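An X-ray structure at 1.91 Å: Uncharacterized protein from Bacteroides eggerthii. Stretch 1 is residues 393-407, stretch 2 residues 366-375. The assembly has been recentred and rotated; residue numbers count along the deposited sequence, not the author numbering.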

# COMPACT_ATOMS: atom_id res chain seq x y z
N ASN A 393 16.76 -6.95 7.23
CA ASN A 393 15.43 -6.73 7.80
C ASN A 393 14.28 -7.18 6.89
O ASN A 393 14.12 -6.66 5.79
CB ASN A 393 15.27 -5.25 8.15
CG ASN A 393 14.09 -4.99 9.08
OD1 ASN A 393 12.93 -5.23 8.72
ND2 ASN A 393 14.37 -4.52 10.27
N HIS A 394 13.44 -8.10 7.35
CA HIS A 394 12.27 -8.51 6.56
C HIS A 394 10.95 -8.14 7.23
O HIS A 394 9.95 -8.74 6.94
CB HIS A 394 12.33 -10.01 6.24
CG HIS A 394 13.59 -10.40 5.56
ND1 HIS A 394 14.58 -11.12 6.18
CD2 HIS A 394 14.08 -10.07 4.34
CE1 HIS A 394 15.60 -11.27 5.36
NE2 HIS A 394 15.32 -10.63 4.24
N ASN A 395 10.97 -7.17 8.12
CA ASN A 395 9.74 -6.73 8.78
C ASN A 395 8.93 -5.84 7.83
O ASN A 395 9.50 -5.11 7.03
CB ASN A 395 10.04 -5.92 10.03
CG ASN A 395 10.82 -6.70 11.07
OD1 ASN A 395 11.85 -6.25 11.54
ND2 ASN A 395 10.34 -7.87 11.40
N PRO A 396 7.60 -5.86 7.95
CA PRO A 396 6.84 -4.85 7.21
C PRO A 396 7.22 -3.44 7.69
O PRO A 396 7.63 -3.28 8.82
CB PRO A 396 5.39 -5.16 7.55
CG PRO A 396 5.42 -6.04 8.73
CD PRO A 396 6.73 -6.77 8.72
N ILE A 397 7.14 -2.46 6.80
CA ILE A 397 7.35 -1.06 7.15
C ILE A 397 6.08 -0.47 7.81
O ILE A 397 6.14 0.56 8.43
CB ILE A 397 7.79 -0.25 5.91
CG1 ILE A 397 8.30 1.14 6.29
CG2 ILE A 397 6.67 -0.12 4.90
CD1 ILE A 397 8.91 1.89 5.13
N TYR A 398 4.93 -1.14 7.68
CA TYR A 398 3.69 -0.71 8.36
C TYR A 398 2.79 -1.92 8.57
O TYR A 398 2.74 -2.79 7.71
CB TYR A 398 2.93 0.35 7.53
CG TYR A 398 1.63 0.78 8.18
CD1 TYR A 398 1.64 1.65 9.27
CD2 TYR A 398 0.40 0.26 7.76
CE1 TYR A 398 0.46 2.02 9.90
CE2 TYR A 398 -0.79 0.61 8.40
CZ TYR A 398 -0.76 1.50 9.45
OH TYR A 398 -1.92 1.84 10.08
N GLN A 399 2.10 -1.97 9.71
CA GLN A 399 1.18 -3.05 10.03
C GLN A 399 -0.03 -2.50 10.74
O GLN A 399 0.11 -1.63 11.60
CB GLN A 399 1.84 -4.05 10.97
CG GLN A 399 1.01 -5.30 11.25
CD GLN A 399 1.68 -6.21 12.24
OE1 GLN A 399 1.89 -5.86 13.39
NE2 GLN A 399 2.01 -7.40 11.79
N PHE A 400 -1.21 -2.97 10.35
CA PHE A 400 -2.43 -2.65 11.06
C PHE A 400 -3.13 -3.98 11.31
O PHE A 400 -3.58 -4.63 10.39
CB PHE A 400 -3.35 -1.67 10.34
CG PHE A 400 -4.50 -1.22 11.20
CD1 PHE A 400 -5.65 -2.00 11.30
CD2 PHE A 400 -4.39 -0.07 11.97
CE1 PHE A 400 -6.69 -1.62 12.15
CE2 PHE A 400 -5.44 0.31 12.82
CZ PHE A 400 -6.58 -0.48 12.92
N LYS A 401 -3.19 -4.37 12.57
CA LYS A 401 -3.80 -5.61 12.98
C LYS A 401 -5.31 -5.48 13.01
O LYS A 401 -5.83 -4.58 13.68
CB LYS A 401 -3.26 -5.97 14.35
CG LYS A 401 -1.86 -6.56 14.31
CD LYS A 401 -1.42 -6.91 15.73
CE LYS A 401 -0.92 -8.32 15.82
NZ LYS A 401 -1.96 -9.39 15.60
N LEU A 402 -6.01 -6.39 12.32
CA LEU A 402 -7.47 -6.35 12.19
C LEU A 402 -8.18 -7.08 13.34
O LEU A 402 -9.39 -7.02 13.43
CB LEU A 402 -7.89 -6.92 10.82
CG LEU A 402 -7.39 -6.25 9.54
CD1 LEU A 402 -7.58 -7.13 8.30
CD2 LEU A 402 -8.10 -4.92 9.40
N GLY A 403 -7.43 -7.78 14.19
CA GLY A 403 -8.02 -8.57 15.27
C GLY A 403 -8.64 -9.86 14.74
O GLY A 403 -8.50 -10.23 13.57
N GLY A 404 -9.32 -10.54 15.63
CA GLY A 404 -9.99 -11.79 15.32
C GLY A 404 -9.01 -12.92 15.53
O GLY A 404 -7.95 -12.76 16.11
N SER A 405 -9.37 -14.10 15.06
CA SER A 405 -8.50 -15.26 15.22
C SER A 405 -8.68 -16.16 14.00
O SER A 405 -9.48 -15.89 13.09
CB SER A 405 -8.82 -15.98 16.52
OG SER A 405 -10.14 -16.43 16.48
N GLY A 406 -7.91 -17.22 13.97
CA GLY A 406 -7.98 -18.10 12.84
C GLY A 406 -9.33 -18.74 12.64
O GLY A 406 -9.97 -19.09 13.58
N ASN A 407 -9.75 -18.86 11.40
CA ASN A 407 -11.02 -19.52 11.06
C ASN A 407 -10.86 -20.33 9.77
O ASN A 407 -9.81 -20.28 9.09
CB ASN A 407 -12.18 -18.50 11.00
CG ASN A 407 -12.01 -17.47 9.91
OD1 ASN A 407 -11.91 -17.85 8.75
ND2 ASN A 407 -12.05 -16.16 10.27
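Stretch 2 (366-375) ASIALEVYDL

How does stretch 2 lie on stretch 1 as a whole? Residues 369-374 form an extended strand that runs beside strand 398-401 in the opposite direction, with 175° between the two N-to-C directions and 4.5 Å between the axes at closest approach. Rising numbers along stretch 1 therefore meet falling numbers in stretch 2: Y398 pairs with V372, Q399 with E371, F400 with L370 and K401 with A369. Together the two stretches bury 811 Å² of surface.

What does the loop before the strand of stretch 1 rest on? It meets the ring of Y373. The carbonyl of H394 comes to the ring edge, its O 3.5 Å from Y373 CE1, while P396 lies over one face, with P396 CB 4.1 Å from the ring centroid and nearly on the ring normal. A water joins the two backbones here, giving a hydrogen bond to N395 O and accepting one from D374 N. Just before the paired strands, I397 N donates to V372 O at 2.7 Å, and the same oxygen takes a weak bond from Y398 N at 3.4 Å. The side chain of I397 also packs on V372, CG2 to CG1 at 3.9 Å.

How do the paired strands hold each other? Y398 and V372 are a hydrogen-bonded pair, in which V372 N donates to Y398 O at 3.0 Å. Their side chains share one face of the sheet with those of F400 and L370, and there the edge of the Y398 ring meets L370, CD2 to CD2 at 3.9 Å. Q399 lies on the other face, with K401, A369 and E371. Its CG lies 3.7 Å from A369 CB, and the amide continues to E371, NE2 donating to OE2 at 2.8 Å; that carboxylate oxygen also accepts from S367 OG at 2.7 Å. F400 and L370 form the next hydrogen-bonded pair, with F400 N to L370 O and L370 N to F400 O both 2.9 Å.

What happens where stretch 1 leaves the strand? The end of the K401 side chain comes nearer to stretch 2, and NZ donates to S367 O at 2.9 Å. L402 N carries the backbone pattern one step further, donating to I368 O at 2.9 Å. A water then bridges G403 N and S367 O, 2.9 Å from each. Beyond this the loop follows the side chain of I368, with G403 O 3.3 Å from I368 CG2 and S405 C 3.6 Å from I368 CD1.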

# COMPACT_ATOMS: atom_id res chain seq x y z
N ALA A 366 -0.98 -16.45 12.10
CA ALA A 366 -0.82 -15.29 11.22
C ALA A 366 -1.12 -14.01 12.01
O ALA A 366 -1.94 -14.00 12.92
CB ALA A 366 -1.75 -15.40 10.00
N SER A 367 -0.46 -12.91 11.65
CA SER A 367 -0.74 -11.60 12.30
C SER A 367 -2.21 -11.09 12.12
O SER A 367 -2.69 -10.25 12.91
CB SER A 367 0.26 -10.54 11.78
OG SER A 367 0.06 -10.35 10.36
N ILE A 368 -2.91 -11.59 11.09
CA ILE A 368 -4.24 -11.11 10.70
C ILE A 368 -4.22 -9.58 10.58
O ILE A 368 -4.88 -8.85 11.35
CB ILE A 368 -5.41 -11.64 11.58
CG1 ILE A 368 -5.33 -13.17 11.71
CG2 ILE A 368 -6.78 -11.26 10.97
CD1 ILE A 368 -6.37 -13.75 12.68
N ALA A 369 -3.49 -9.11 9.57
CA ALA A 369 -3.15 -7.71 9.47
C ALA A 369 -2.93 -7.21 8.06
O ALA A 369 -2.48 -7.93 7.20
CB ALA A 369 -1.88 -7.45 10.30
N LEU A 370 -3.20 -5.92 7.86
CA LEU A 370 -2.74 -5.22 6.67
C LEU A 370 -1.23 -5.08 6.91
O LEU A 370 -0.84 -4.63 7.99
CB LEU A 370 -3.40 -3.84 6.56
CG LEU A 370 -3.10 -2.88 5.42
CD1 LEU A 370 -4.19 -1.80 5.32
CD2 LEU A 370 -1.74 -2.25 5.60
N GLU A 371 -0.41 -5.46 5.94
CA GLU A 371 1.04 -5.27 6.03
C GLU A 371 1.57 -4.64 4.76
O GLU A 371 1.10 -4.95 3.67
CB GLU A 371 1.73 -6.61 6.33
CG GLU A 371 1.47 -7.04 7.76
CD GLU A 371 2.05 -8.38 8.15
OE1 GLU A 371 2.63 -9.07 7.29
OE2 GLU A 371 1.90 -8.74 9.33
N VAL A 372 2.53 -3.73 4.92
CA VAL A 372 3.19 -3.08 3.82
C VAL A 372 4.69 -3.38 3.92
O VAL A 372 5.29 -3.21 4.99
CB VAL A 372 2.97 -1.56 3.86
CG1 VAL A 372 3.60 -0.90 2.65
CG2 VAL A 372 1.48 -1.26 3.92
N TYR A 373 5.27 -3.82 2.81
CA TYR A 373 6.68 -4.12 2.71
C TYR A 373 7.31 -3.14 1.75
O TYR A 373 6.70 -2.76 0.76
CB TYR A 373 6.90 -5.54 2.23
CG TYR A 373 6.51 -6.54 3.25
CD1 TYR A 373 7.43 -6.99 4.20
CD2 TYR A 373 5.21 -7.03 3.30
CE1 TYR A 373 7.08 -7.90 5.16
CE2 TYR A 373 4.84 -7.96 4.23
CZ TYR A 373 5.77 -8.40 5.16
OH TYR A 373 5.39 -9.31 6.08
N ASP A 374 8.54 -2.74 2.05
CA ASP A 374 9.27 -1.80 1.19
C ASP A 374 9.99 -2.54 0.07
O ASP A 374 10.90 -3.32 0.34
CB ASP A 374 10.27 -1.00 2.00
CG ASP A 374 10.79 0.23 1.26
OD1 ASP A 374 10.66 0.36 0.03
OD2 ASP A 374 11.33 1.10 1.96
N LEU A 375 9.60 -2.29 -1.18
CA LEU A 375 10.26 -2.90 -2.36
C LEU A 375 10.87 -1.83 -3.29
O LEU A 375 10.98 -2.04 -4.51
CB LEU A 375 9.27 -3.82 -3.10
CG LEU A 375 8.76 -5.05 -2.37
CD1 LEU A 375 7.86 -5.86 -3.33
CD2 LEU A 375 9.91 -5.92 -1.87
O HOH W 1 -2.69 -12.54 15.57
O HOH W 2 -4.89 -9.07 14.38
O HOH W 3 9.72 -3.89 4.48